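Local coordinates for vascular protein tyrosine phosphatase 1 (Rattus norvegicus, PDB 3I36), which probably removes phosphate from phosphotyrosine in proteins through its cytoplasmic catalytic domain, as a receptor-type tyrosine phosphatase of the cell membrane, at residues Y262-E267 with Q298-I303. Numbering follows the deposited sequence. Where two conformers were deposited one is given.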
loop_
_atom_site.group_PDB
_atom_site.type_symbol
_atom_site.label_atom_id
_atom_site.label_comp_id
_atom_site.label_asym_id
_atom_site.label_seq_id
_atom_site.Cartn_x
_atom_site.Cartn_y
_atom_site.Cartn_z
ATOM N N TYR A 262 -2.440 -8.431 -12.515
ATOM C CA TYR A 262 -3.723 -9.069 -12.799
ATOM C C TYR A 262 -4.221 -8.698 -14.185
ATOM O O TYR A 262 -4.700 -9.544 -14.930
ATOM C CB TYR A 262 -4.765 -8.649 -11.795
ATOM C CG TYR A 262 -4.724 -9.424 -10.509
ATOM C CD1 TYR A 262 -4.962 -10.792 -10.494
ATOM C CD2 TYR A 262 -4.487 -8.781 -9.303
ATOM C CE1 TYR A 262 -4.944 -11.503 -9.312
ATOM C CE2 TYR A 262 -4.476 -9.477 -8.111
ATOM C CZ TYR A 262 -4.704 -10.840 -8.119
ATOM O OH TYR A 262 -4.705 -11.528 -6.930
ATOM N N GLN A 263 -4.120 -7.415 -14.506
ATOM C CA GLN A 263 -4.543 -6.864 -15.787
ATOM C C GLN A 263 -3.845 -7.607 -16.922
ATOM O O GLN A 263 -4.455 -8.042 -17.891
ATOM C CB GLN A 263 -4.112 -5.397 -15.826
ATOM C CG GLN A 263 -5.164 -4.390 -16.222
ATOM C CD GLN A 263 -4.731 -2.966 -15.888
ATOM O OE1 GLN A 263 -3.582 -2.579 -16.120
ATOM N NE2 GLN A 263 -5.649 -2.184 -15.343
ATOM N N ILE A 264 -2.521 -7.701 -16.798
ATOM C CA ILE A 264 -1.707 -8.386 -17.791
ATOM C C ILE A 264 -2.151 -9.838 -17.904
ATOM O O ILE A 264 -2.379 -10.353 -18.994
ATOM C CB ILE A 264 -0.213 -8.360 -17.389
ATOM C CG1 ILE A 264 0.391 -6.982 -17.658
ATOM C CG2 ILE A 264 0.571 -9.445 -18.139
ATOM C CD1 ILE A 264 1.743 -6.789 -16.976
ATOM N N GLU A 265 -2.270 -10.497 -16.763
ATOM C CA GLU A 265 -2.607 -11.917 -16.729
ATOM C C GLU A 265 -4.007 -12.171 -17.275
ATOM O O GLU A 265 -4.220 -13.106 -18.030
ATOM C CB GLU A 265 -2.500 -12.438 -15.292
ATOM C CG GLU A 265 -1.068 -12.582 -14.862
ATOM C CD GLU A 265 -0.907 -13.005 -13.414
ATOM O OE1 GLU A 265 -1.906 -13.008 -12.665
ATOM O OE2 GLU A 265 0.235 -13.331 -13.043
ATOM N N ASN A 266 -4.950 -11.313 -16.904
ATOM C CA ASN A 266 -6.342 -11.546 -17.228
ATOM C C ASN A 266 -6.825 -10.926 -18.522
ATOM O O ASN A 266 -7.801 -11.393 -19.102
ATOM C CB ASN A 266 -7.221 -11.080 -16.088
ATOM C CG ASN A 266 -7.037 -11.926 -14.848
ATOM O OD1 ASN A 266 -6.964 -13.154 -14.932
ATOM N ND2 ASN A 266 -6.944 -11.279 -13.695
ATOM N N GLU A 267 -6.157 -9.868 -18.968
ATOM C CA GLU A 267 -6.672 -9.114 -20.100
ATOM C C GLU A 267 -5.627 -8.835 -21.154
ATOM O O GLU A 267 -5.953 -8.319 -22.204
ATOM C CB GLU A 267 -7.283 -7.797 -19.614
ATOM C CG GLU A 267 -8.236 -7.966 -18.451
ATOM C CD GLU A 267 -8.755 -6.635 -17.958
ATOM O OE1 GLU A 267 -8.791 -6.413 -16.730
ATOM O OE2 GLU A 267 -9.114 -5.803 -18.808
ATOM N N GLN A 298 8.274 0.151 -15.941
ATOM C CA GLN A 298 9.376 -0.808 -16.032
ATOM C C GLN A 298 8.914 -2.193 -15.580
ATOM O O GLN A 298 9.255 -3.220 -16.185
ATOM C CB GLN A 298 10.563 -0.360 -15.182
ATOM C CG GLN A 298 11.814 -1.210 -15.427
ATOM C CD GLN A 298 12.320 -1.054 -16.843
ATOM O OE1 GLN A 298 12.623 0.059 -17.274
ATOM N NE2 GLN A 298 12.413 -2.167 -17.579
ATOM N N CYS A 299 8.138 -2.218 -14.503
ATOM C CA CYS A 299 7.581 -3.465 -14.000
ATOM C C CYS A 299 6.790 -4.169 -15.087
ATOM O O CYS A 299 7.015 -5.343 -15.365
ATOM C CB CYS A 299 6.702 -3.209 -12.776
ATOM S SG CYS A 299 7.651 -2.866 -11.311
ATOM N N VAL A 300 5.872 -3.438 -15.709
ATOM C CA VAL A 300 5.077 -3.983 -16.792
ATOM C C VAL A 300 5.966 -4.519 -17.894
ATOM O O VAL A 300 5.743 -5.615 -18.402
ATOM C CB VAL A 300 4.120 -2.933 -17.389
ATOM C CG1 VAL A 300 3.414 -3.497 -18.608
ATOM C CG2 VAL A 300 3.114 -2.488 -16.341
ATOM N N LEU A 301 6.977 -3.744 -18.271
ATOM C CA LEU A 301 7.858 -4.156 -19.356
ATOM C C LEU A 301 8.560 -5.452 -18.992
ATOM O O LEU A 301 8.636 -6.391 -19.792
ATOM C CB LEU A 301 8.881 -3.061 -19.659
ATOM C CG LEU A 301 9.769 -3.304 -20.871
ATOM C CD1 LEU A 301 8.922 -3.288 -22.129
ATOM C CD2 LEU A 301 10.886 -2.248 -20.933
ATOM N N ASP A 302 9.069 -5.505 -17.770
ATOM C CA ASP A 302 9.808 -6.671 -17.313
ATOM C C ASP A 302 8.915 -7.906 -17.228
ATOM O O ASP A 302 9.336 -9.010 -17.568
ATOM C CB ASP A 302 10.463 -6.382 -15.965
ATOM C CG ASP A 302 11.535 -5.312 -16.068
ATOM O OD1 ASP A 302 11.910 -4.965 -17.204
ATOM O OD2 ASP A 302 12.004 -4.824 -15.022
ATOM N N ILE A 303 7.680 -7.711 -16.782
ATOM C CA ILE A 303 6.729 -8.805 -16.675
ATOM C C ILE A 303 6.412 -9.353 -18.053
ATOM O O ILE A 303 6.439 -10.559 -18.279
ATOM C CB ILE A 303 5.435 -8.331 -16.003
ATOM C CG1 ILE A 303 5.713 -8.015 -14.538
ATOM C CG2 ILE A 303 4.331 -9.375 -16.162
ATOM C CD1 ILE A 303 4.610 -7.286 -13.844
#
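V300 and I303, one helical turn apart on helix 290-305, both meet the side chain of I264, the residue of 262-267 that makes this contact, and the trio is a compact example of a helix-helix contact whose outer end is made by methyl groups. At the start of the second segment, Q298 is engaged within its own helix: its NE2 donates to OD1 of D302 at 2.9 Å, the carboxylate oxygen being approached on its syn side but 35° out of plane. V300 makes the first apolar touch, its CG1, set anti to the backbone N (chi1 174°), being the branch that lies 4.0 Å from CD1 of I264. The valine also packs on F31, V270 and, one turn back on helix 249-267, L260. D302 directs its other oxygen, OD2, to a hydrogen bond with the hydroxyl of T217. I303, which also touches I261, then closes the contact: its branch methyl CG2 meets the same CD1 of I264 at 3.7 Å. I264 reaches both partners because its longer branch is extended (chi2 166°), projecting the terminal methyl ahead of the rest of the side chain. The CA atoms of I264 and V300, the nearest pair, are 8.1 Å apart, and the two segments together bury 124 Å². I264 also rests on V270 and Q307. Helix 249-267 starts within the probable substrate-binding loop, residues 244-250; the contact lies at its far end, beside the last modelled helix. Its chemistry, methyl against methyl, implies cohesion by dispersion and exclusion of water, with little directional preference.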